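Local coordinates for squalene synthase HpnC (Alicyclobacillus acidocaldarius subsp. acidocaldarius, PDB 4HD1), which probably acts as a transferase of the squalene/phytoene synthase family, joining isoprenoid diphosphates on the way to squalene, at residues F35-L40 with G145-L150; Y45-F50 with Q93-T98; R141-I146 with P236-Q241. All coordinates share one frame; numbering follows the deposited sequence.

Contact 1. Residues F35-L40 with G145-L150; sequences FVPRHL and GIFGCL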
loop_
_atom_site.group_PDB
_atom_site.type_symbol
_atom_site.label_atom_id
_atom_site.label_comp_id
_atom_site.label_asym_id
_atom_site.label_seq_id
_atom_site.Cartn_x
_atom_site.Cartn_y
_atom_site.Cartn_z
ATOM N N PHE A 35 -1.054 16.334 6.315
ATOM C CA PHE A 35 -1.679 16.438 7.621
ATOM C C PHE A 35 -0.778 16.010 8.758
ATOM O O PHE A 35 -1.132 16.173 9.924
ATOM C CB PHE A 35 -2.917 15.560 7.665
ATOM C CG PHE A 35 -4.021 16.026 6.778
ATOM C CD1 PHE A 35 -4.908 16.994 7.219
ATOM C CD2 PHE A 35 -4.179 15.491 5.502
ATOM C CE1 PHE A 35 -5.941 17.413 6.406
ATOM C CE2 PHE A 35 -5.205 15.909 4.682
ATOM C CZ PHE A 35 -6.088 16.870 5.138
ATOM N N VAL A 36 0.371 15.440 8.420
ATOM C CA VAL A 36 1.253 14.849 9.419
ATOM C C VAL A 36 2.012 15.953 10.160
ATOM O O VAL A 36 2.682 16.777 9.518
ATOM C CB VAL A 36 2.220 13.816 8.778
ATOM C CG1 VAL A 36 3.106 13.169 9.835
ATOM C CG2 VAL A 36 1.433 12.752 8.008
ATOM N N PRO A 37 1.910 15.974 11.513
ATOM C CA PRO A 37 2.618 16.982 12.323
ATOM C C PRO A 37 4.120 16.889 12.109
ATOM O O PRO A 37 4.630 15.799 11.831
ATOM C CB PRO A 37 2.286 16.600 13.780
ATOM C CG PRO A 37 1.269 15.513 13.719
ATOM C CD PRO A 37 1.269 14.930 12.341
ATOM N N ARG A 38 4.822 18.012 12.261
ATOM C CA ARG A 38 6.267 18.045 12.030
ATOM C C ARG A 38 7.019 16.982 12.814
ATOM O O ARG A 38 7.964 16.394 12.295
ATOM C CB ARG A 38 6.870 19.426 12.300
ATOM C CG ARG A 38 6.426 20.070 13.598
ATOM C CD ARG A 38 7.424 21.135 14.024
ATOM N NE ARG A 38 6.759 22.422 14.209
ATOM C CZ ARG A 38 6.534 23.297 13.231
ATOM N NH1 ARG A 38 6.925 23.033 11.985
ATOM N NH2 ARG A 38 5.917 24.441 13.499
ATOM N N HIS A 39 6.607 16.721 14.050
ATOM C CA HIS A 39 7.336 15.753 14.866
ATOM C C HIS A 39 7.092 14.328 14.448
ATOM O O HIS A 39 7.783 13.425 14.914
ATOM C CB HIS A 39 7.066 15.948 16.356
ATOM C CG HIS A 39 5.755 15.380 16.817
ATOM N ND1 HIS A 39 4.591 16.045 16.687
ATOM C CD2 HIS A 39 5.450 14.167 17.434
ATOM C CE1 HIS A 39 3.590 15.296 17.190
ATOM N NE2 HIS A 39 4.119 14.145 17.645
ATOM N N LEU A 40 6.118 14.113 13.562
ATOM C CA LEU A 40 5.845 12.764 13.051
ATOM C C LEU A 40 6.283 12.542 11.608
ATOM O O LEU A 40 6.475 11.389 11.201
ATOM C CB LEU A 40 4.366 12.377 13.222
ATOM C CG LEU A 40 3.844 12.213 14.655
ATOM C CD1 LEU A 40 2.350 11.864 14.640
ATOM C CD2 LEU A 40 4.653 11.201 15.476
ATOM N N GLY A 145 0.405 3.060 13.824
ATOM C CA GLY A 145 1.523 2.902 14.752
ATOM C C GLY A 145 2.247 4.207 15.021
ATOM O O GLY A 145 2.562 4.523 16.179
ATOM N N ILE A 146 2.496 4.974 13.956
ATOM C CA ILE A 146 3.190 6.263 14.076
ATOM C C ILE A 146 2.389 7.233 14.949
ATOM O O ILE A 146 2.966 7.954 15.759
ATOM C CB ILE A 146 3.535 6.873 12.694
ATOM C CG1 ILE A 146 4.588 6.005 11.981
ATOM C CG2 ILE A 146 4.045 8.306 12.839
ATOM C CD1 ILE A 146 4.858 6.385 10.536
ATOM N N PHE A 147 1.066 7.205 14.808
ATOM C CA PHE A 147 0.158 8.070 15.570
ATOM C C PHE A 147 -0.262 7.542 16.950
ATOM O O PHE A 147 -1.062 8.182 17.625
ATOM C CB PHE A 147 -1.105 8.346 14.745
ATOM C CG PHE A 147 -0.958 9.465 13.757
ATOM C CD1 PHE A 147 -1.256 10.780 14.127
ATOM C CD2 PHE A 147 -0.522 9.216 12.454
ATOM C CE1 PHE A 147 -1.124 11.824 13.220
ATOM C CE2 PHE A 147 -0.395 10.257 11.542
ATOM C CZ PHE A 147 -0.692 11.564 11.928
ATOM N N GLY A 148 0.261 6.388 17.365
ATOM C CA GLY A 148 -0.146 5.753 18.628
ATOM C C GLY A 148 -1.567 5.197 18.623
ATOM O O GLY A 148 -2.267 5.240 19.644
ATOM N N CYS A 149 -1.994 4.668 17.480
ATOM C CA CYS A 149 -3.363 4.186 17.320
ATOM C C CYS A 149 -3.460 2.724 16.901
ATOM O O CYS A 149 -4.499 2.294 16.405
ATOM C CB CYS A 149 -4.111 5.054 16.304
ATOM S SG CYS A 149 -4.382 6.744 16.867
ATOM N N LEU A 150 -2.395 1.955 17.105
ATOM C CA LEU A 150 -2.376 0.578 16.603
ATOM C C LEU A 150 -2.856 -0.482 17.609
ATOM O O LEU A 150 -2.107 -0.927 18.482
ATOM C CB LEU A 150 -1.008 0.215 16.008
ATOM C CG LEU A 150 -0.919 -1.138 15.285
ATOM C CD1 LEU A 150 -1.963 -1.297 14.182
ATOM C CD2 LEU A 150 0.488 -1.348 14.735
#

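Contact 2. Residues Y45-F50 with Q93-T98; sequences YSVYAF and QFTIAT. With SO4 (sulfate ion), chain B.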
loop_
_atom_site.group_PDB
_atom_site.type_symbol
_atom_site.label_atom_id
_atom_site.label_comp_id
_atom_site.label_asym_id
_atom_site.label_seq_id
_atom_site.Cartn_x
_atom_site.Cartn_y
_atom_site.Cartn_z
ATOM N N TYR A 45 8.917 9.512 6.511
ATOM C CA TYR A 45 10.037 9.418 5.582
ATOM C C TYR A 45 10.781 8.096 5.710
ATOM O O TYR A 45 11.123 7.486 4.694
ATOM C CB TYR A 45 11.004 10.601 5.722
ATOM C CG TYR A 45 10.395 11.942 5.374
ATOM C CD1 TYR A 45 9.702 12.131 4.174
ATOM C CD2 TYR A 45 10.522 13.030 6.236
ATOM C CE1 TYR A 45 9.146 13.359 3.851
ATOM C CE2 TYR A 45 9.969 14.267 5.920
ATOM C CZ TYR A 45 9.279 14.425 4.729
ATOM O OH TYR A 45 8.723 15.647 4.409
ATOM N N SER A 46 11.006 7.634 6.939
ATOM C CA SER A 46 11.735 6.374 7.124
ATOM C C SER A 46 10.908 5.144 6.724
ATOM O O SER A 46 11.447 4.183 6.170
ATOM C CB SER A 46 12.263 6.231 8.552
ATOM O OG SER A 46 11.202 6.215 9.485
ATOM N N VAL A 47 9.604 5.177 6.996
ATOM C CA VAL A 47 8.729 4.070 6.613
ATOM C C VAL A 47 8.579 4.015 5.097
ATOM O O VAL A 47 8.654 2.937 4.495
ATOM C CB VAL A 47 7.361 4.150 7.308
ATOM C CG1 VAL A 47 6.383 3.164 6.690
ATOM C CG2 VAL A 47 7.527 3.875 8.795
ATOM N N TYR A 48 8.399 5.179 4.480
ATOM C CA TYR A 48 8.284 5.239 3.030
ATOM C C TYR A 48 9.581 4.906 2.298
ATOM O O TYR A 48 9.531 4.234 1.259
ATOM C CB TYR A 48 7.662 6.557 2.574
ATOM C CG TYR A 48 6.153 6.495 2.614
ATOM C CD1 TYR A 48 5.423 6.074 1.499
ATOM C CD2 TYR A 48 5.446 6.813 3.777
ATOM C CE1 TYR A 48 4.036 5.998 1.534
ATOM C CE2 TYR A 48 4.056 6.742 3.821
ATOM C CZ TYR A 48 3.361 6.338 2.698
ATOM O OH TYR A 48 1.989 6.261 2.729
ATOM N N ALA A 49 10.729 5.332 2.835
ATOM C CA ALA A 49 12.019 4.906 2.277
ATOM C C ALA A 49 12.131 3.385 2.339
ATOM O O ALA A 49 12.568 2.761 1.382
ATOM C CB ALA A 49 13.198 5.566 2.985
ATOM N N PHE A 50 11.701 2.779 3.444
ATOM C CA PHE A 50 11.660 1.320 3.523
ATOM C C PHE A 50 10.818 0.696 2.394
ATOM O O PHE A 50 11.250 -0.272 1.768
ATOM C CB PHE A 50 11.173 0.842 4.897
ATOM C CG PHE A 50 10.886 -0.637 4.946
ATOM C CD1 PHE A 50 11.890 -1.548 5.281
ATOM C CD2 PHE A 50 9.620 -1.124 4.626
ATOM C CE1 PHE A 50 11.633 -2.908 5.310
ATOM C CE2 PHE A 50 9.359 -2.484 4.647
ATOM C CZ PHE A 50 10.366 -3.376 4.991
ATOM N N GLN A 93 15.380 2.322 12.355
ATOM C CA GLN A 93 15.710 1.835 13.700
ATOM C C GLN A 93 15.247 2.775 14.821
ATOM O O GLN A 93 14.691 2.330 15.829
ATOM C CB GLN A 93 17.220 1.657 13.791
ATOM C CG GLN A 93 17.725 0.819 14.939
ATOM C CD GLN A 93 19.185 0.458 14.740
ATOM O OE1 GLN A 93 19.505 -0.668 14.375
ATOM N NE2 GLN A 93 20.074 1.424 14.944
ATOM N N PHE A 94 15.493 4.070 14.642
ATOM C CA PHE A 94 15.015 5.071 15.579
ATOM C C PHE A 94 13.488 5.121 15.571
ATOM O O PHE A 94 12.861 5.081 16.633
ATOM C CB PHE A 94 15.598 6.444 15.255
ATOM C CG PHE A 94 15.172 7.515 16.214
ATOM C CD1 PHE A 94 15.662 7.530 17.526
ATOM C CD2 PHE A 94 14.277 8.504 15.819
ATOM C CE1 PHE A 94 15.269 8.517 18.425
ATOM C CE2 PHE A 94 13.884 9.495 16.713
ATOM C CZ PHE A 94 14.376 9.501 18.016
ATOM N N THR A 95 12.910 5.194 14.373
ATOM C CA THR A 95 11.458 5.172 14.189
ATOM C C THR A 95 10.796 3.941 14.830
ATOM O O THR A 95 9.843 4.092 15.594
ATOM C CB THR A 95 11.080 5.296 12.698
ATOM O OG1 THR A 95 11.432 6.607 12.228
ATOM C CG2 THR A 95 9.592 5.071 12.492
ATOM N N ILE A 96 11.305 2.741 14.533
ATOM C CA ILE A 96 10.805 1.511 15.156
ATOM C C ILE A 96 10.676 1.716 16.663
ATOM O O ILE A 96 9.613 1.483 17.239
ATOM C CB ILE A 96 11.739 0.284 14.947
ATOM C CG1 ILE A 96 12.053 -0.005 13.464
ATOM C CG2 ILE A 96 11.196 -0.945 15.674
ATOM C CD1 ILE A 96 10.859 -0.221 12.577
ATOM N N ALA A 97 11.766 2.155 17.290
ATOM C CA ALA A 97 11.839 2.258 18.744
ATOM C C ALA A 97 10.948 3.369 19.306
ATOM O O ALA A 97 10.211 3.142 20.257
ATOM C CB ALA A 97 13.284 2.438 19.193
ATOM N N THR A 98 11.013 4.551 18.695
ATOM C CA THR A 98 10.269 5.724 19.144
ATOM C C THR A 98 8.755 5.518 19.060
ATOM O O THR A 98 8.026 5.942 19.947
ATOM C CB THR A 98 10.671 6.973 18.331
ATOM O OG1 THR A 98 12.097 7.071 18.301
ATOM C CG2 THR A 98 10.108 8.246 18.949
HETATM S S SO4 B . 9.731 18.489 6.078
HETATM O O1 SO4 B . 9.624 19.373 7.273
HETATM O O2 SO4 B . 11.040 17.766 6.079
HETATM O O3 SO4 B . 8.670 17.443 6.069
HETATM O O4 SO4 B . 9.570 19.398 4.893
#

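Contact 3. Residues R141-I146 with P236-Q241; sequences RLVLGI and PRLARQ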
loop_
_atom_site.group_PDB
_atom_site.type_symbol
_atom_site.label_atom_id
_atom_site.label_comp_id
_atom_site.label_asym_id
_atom_site.label_seq_id
_atom_site.Cartn_x
_atom_site.Cartn_y
_atom_site.Cartn_z
ATOM N N ARG A 141 -1.416 0.011 8.872
ATOM C CA ARG A 141 -1.050 -0.410 10.227
ATOM C C ARG A 141 0.142 0.370 10.811
ATOM O O ARG A 141 0.118 0.766 11.987
ATOM C CB ARG A 141 -0.810 -1.920 10.266
ATOM C CG ARG A 141 -2.090 -2.704 10.012
ATOM C CD ARG A 141 -1.901 -4.211 10.042
ATOM N NE ARG A 141 -3.211 -4.856 10.056
ATOM C CZ ARG A 141 -3.465 -6.060 10.564
ATOM N NH1 ARG A 141 -2.493 -6.788 11.098
ATOM N NH2 ARG A 141 -4.702 -6.536 10.536
ATOM N N LEU A 142 1.162 0.600 9.981
ATOM C CA LEU A 142 2.326 1.396 10.371
ATOM C C LEU A 142 1.968 2.868 10.601
ATOM O O LEU A 142 2.486 3.493 11.529
ATOM C CB LEU A 142 3.455 1.264 9.338
ATOM C CG LEU A 142 4.063 -0.137 9.182
ATOM C CD1 LEU A 142 5.002 -0.210 7.990
ATOM C CD2 LEU A 142 4.756 -0.602 10.460
ATOM N N VAL A 143 1.085 3.409 9.762
ATOM C CA VAL A 143 0.584 4.772 9.938
ATOM C C VAL A 143 -0.138 4.928 11.288
ATOM O O VAL A 143 0.115 5.893 12.022
ATOM C CB VAL A 143 -0.299 5.222 8.741
ATOM C CG1 VAL A 143 -1.122 6.463 9.086
ATOM C CG2 VAL A 143 0.573 5.475 7.510
ATOM N N LEU A 144 -1.009 3.972 11.625
ATOM C CA LEU A 144 -1.658 3.963 12.942
ATOM C C LEU A 144 -0.602 3.908 14.036
ATOM O O LEU A 144 -0.696 4.627 15.036
ATOM C CB LEU A 144 -2.618 2.776 13.091
ATOM C CG LEU A 144 -3.919 2.782 12.287
ATOM C CD1 LEU A 144 -4.652 1.460 12.482
ATOM C CD2 LEU A 144 -4.798 3.962 12.692
ATOM N N GLY A 145 0.405 3.060 13.824
ATOM C CA GLY A 145 1.523 2.902 14.752
ATOM C C GLY A 145 2.247 4.207 15.021
ATOM O O GLY A 145 2.562 4.523 16.179
ATOM N N ILE A 146 2.496 4.974 13.956
ATOM C CA ILE A 146 3.190 6.263 14.076
ATOM C C ILE A 146 2.389 7.233 14.949
ATOM O O ILE A 146 2.966 7.954 15.759
ATOM C CB ILE A 146 3.535 6.873 12.694
ATOM C CG1 ILE A 146 4.588 6.005 11.981
ATOM C CG2 ILE A 146 4.045 8.306 12.839
ATOM C CD1 ILE A 146 4.858 6.385 10.536
ATOM N N PRO A 236 -7.422 14.160 15.214
ATOM C CA PRO A 236 -8.017 14.848 14.045
ATOM C C PRO A 236 -7.081 14.991 12.824
ATOM O O PRO A 236 -7.541 14.927 11.681
ATOM C CB PRO A 236 -8.429 16.231 14.590
ATOM C CG PRO A 236 -8.224 16.203 16.068
ATOM C CD PRO A 236 -7.664 14.873 16.485
ATOM N N ARG A 237 -5.786 15.167 13.066
ATOM C CA ARG A 237 -4.808 15.206 11.980
ATOM C C ARG A 237 -4.788 13.892 11.184
ATOM O O ARG A 237 -4.838 13.914 9.952
ATOM C CB ARG A 237 -3.417 15.536 12.512
ATOM C CG ARG A 237 -3.280 16.934 13.093
ATOM C CD ARG A 237 -2.736 17.883 12.050
ATOM N NE ARG A 237 -1.771 18.821 12.624
ATOM C CZ ARG A 237 -0.717 19.307 11.976
ATOM N NH1 ARG A 237 -0.467 18.932 10.726
ATOM N NH2 ARG A 237 0.098 20.158 12.588
ATOM N N LEU A 238 -4.731 12.756 11.878
ATOM C CA LEU A 238 -4.826 11.464 11.196
ATOM C C LEU A 238 -6.212 11.262 10.566
ATOM O O LEU A 238 -6.321 10.705 9.466
ATOM C CB LEU A 238 -4.460 10.297 12.131
ATOM C CG LEU A 238 -4.547 8.867 11.557
ATOM C CD1 LEU A 238 -3.782 8.717 10.249
ATOM C CD2 LEU A 238 -4.062 7.844 12.571
ATOM N N ALA A 239 -7.258 11.736 11.241
ATOM C CA ALA A 239 -8.620 11.588 10.723
ATOM C C ALA A 239 -8.775 12.245 9.354
ATOM O O ALA A 239 -9.291 11.624 8.424
ATOM C CB ALA A 239 -9.655 12.129 11.715
ATOM N N ARG A 240 -8.304 13.483 9.219
ATOM C CA ARG A 240 -8.385 14.200 7.942
ATOM C C ARG A 240 -7.549 13.535 6.846
ATOM O O ARG A 240 -7.950 13.519 5.678
ATOM C CB ARG A 240 -7.982 15.662 8.110
ATOM C CG ARG A 240 -8.887 16.462 9.030
ATOM C CD ARG A 240 -8.599 17.956 8.955
ATOM N NE ARG A 240 -8.603 18.555 10.290
ATOM C CZ ARG A 240 -7.516 18.969 10.938
ATOM N NH1 ARG A 240 -6.315 18.884 10.372
ATOM N NH2 ARG A 240 -7.628 19.480 12.152
ATOM N N GLN A 241 -6.398 12.981 7.226
ATOM C CA GLN A 241 -5.552 12.239 6.287
ATOM C C GLN A 241 -6.308 11.026 5.751
ATOM O O GLN A 241 -6.352 10.798 4.538
ATOM C CB GLN A 241 -4.242 11.796 6.953
ATOM C CG GLN A 241 -3.134 11.423 5.980
ATOM C CD GLN A 241 -2.641 12.626 5.192
ATOM O OE1 GLN A 241 -1.921 13.483 5.716
ATOM N NE2 GLN A 241 -3.041 12.705 3.929
#

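Contact 1. Residues F35-L40 with G145-L150
Leu40 sets one methyl on the ring of Phe147 and the other beside Ile146, straddling the end of helix 137-146 in this all-helical squalene/phytoene synthase fold. Its CD1 stands 3.9 Å from the centroid of the Phe147 ring and 18° off the ring normal, which makes the approach a CH-pi contact over the face, displaced toward the CD1/CE1 rim. The second branch, CD2, reaches the backbone instead, 3.7 Å from Ile146 O, and packs against Ile146 CG2 at 4.0 Å. CG anti to the carbonyl carbon (chi1 -66°) carries the fork of Leu40 to these neighbouring residues. Pro37 adds CD, 3.9 Å from Phe147 CZ, meeting the ring obliquely. No hydrogen bond crosses; the contact is van der Waals, with one methyl lying against a carbonyl oxygen. Replacing Phe147 by an alanine would remove the ring that Leu40 CD1 and Pro37 CD share, and is likely to leave a gap between the loop and the helix end, where Phe44 and Leu238 also touch the ring. Phe147 sits just before Gly148, whose positive phi (69°), favourable to glycine, closes the helix end in a Schellman motif: Gly148 N bonds Gly145 O, and Cys149 N probably bonds Leu144 O. On the loop side, Phe35 N bonds Gln241 OE1 of helix 236-257. The turn carrying Pro37 and Leu40 is closed by Leu40 N donating to Pro37 O at 2.8 Å.

Contact 2. Residues Y45-F50 with Q93-T98
Ser46 and Thr95 meet hydroxyl to hydroxyl between helices 41-56 and 87-99, with OG of the serine 2.8 Å from OG1 of the threonine in a buried hydrogen bond. The two backbones are nearest here, their CA atoms 7.2 Å apart. Two torsions aim the groups: Ser46 OG lies between its own N and carbonyl carbon (chi1 62°), while Thr95 OG1 is anti to the carbonyl carbon (chi1 -68°), which sends CG2 toward Val47. There the fit is slacker, Thr95 CG2 and Val47 CG2 being 4.4 Å apart, and the whole interface buries just 89 Å². His43, one turn before Val47, grips both hydroxyls: its ND1 bonds Thr95 OG1 and its carbonyl O bonds Ser46 OG. Away from this knot, Ala97 and Thr98 lie on the solvent side. Thr98 folds back on its own helix, OG1 bonding Phe94 O at 2.7 Å from a position 49° out of the carbonyl plane and sitting over the centre of the Phe94 ring. Tyr45 OH is modelled 2.4 Å from sulfate O3 at the ring edge, a length too short to be trusted; the anion, also held by Arg19 NE and Ala3 N, probably derives from the crystallisation liquor. The chemistry implies that a compact polar tie, rather than broad apolar packing, joins these two segments, with His43 bonding both buried hydroxyls and so likely limiting their rotation.

Contact 3. Residues R141-I146 with P236-Q241
Val143 and Leu144 close from helix 137-146 onto a single residue, Leu238, in the first turn of helix 236-257. Arg141 comes first and turns from this interface, its NH2 forming a salt bridge with Asp159 on helix 152-172. Leu142 faces another way as well, against Val47 and Phe106. Val143 brings the first contact: its CG1, anti to the backbone N (chi1 164°), lies 3.7 Å from Leu238 CD1, the side chains crossing at a slant. Leu144 follows, with CD2 4.0 Å from Leu238 CD2, and here the side chains run nearly at right angles. The fork of Leu238 is thus divided: chi1 of 179° carries CG anti to the backbone N, and chi2 of 52° turns the methyls so that CD1 meets Val143 and CD2 meets Leu144. At Gly145 a CB would crowd Leu142 O, and Ile146 turns to His43 and Phe44 on helix 41-56. Only 114 Å² is buried and the closest CA atoms, those of Leu144 and Leu238, stand 8.3 Å apart, which fits two segments that meet through the ends of their side chains. Such apolar packing of helix on helix is what builds the all-alpha isoprenoid synthase fold to which this family belongs.

Helix 137-146 connects all three contacts. Contacts 1 and 3 share Gly145 and Ile146, and their centres lie about 6 Å apart. The helix end runs from contact 3 into contact 1 through the probable bond of Cys149 N to Leu144 O at 2.8 Å, while Phe35 O with Arg237 NH1, at 2.9 Å, links the loop to helix 236-257. Contact 2 sits farther off, its centre about 12 Å from that of contact 1 and about 15 Å from that of contact 3. Val47 bridges the difference: its CG2 is 4.1 Å from Ile146 CD1, and its CG1 is 3.9 Å from Leu142 CD1. The sulfate belongs to the Tyr45 end of contact 2 and marks no demonstrated substrate site.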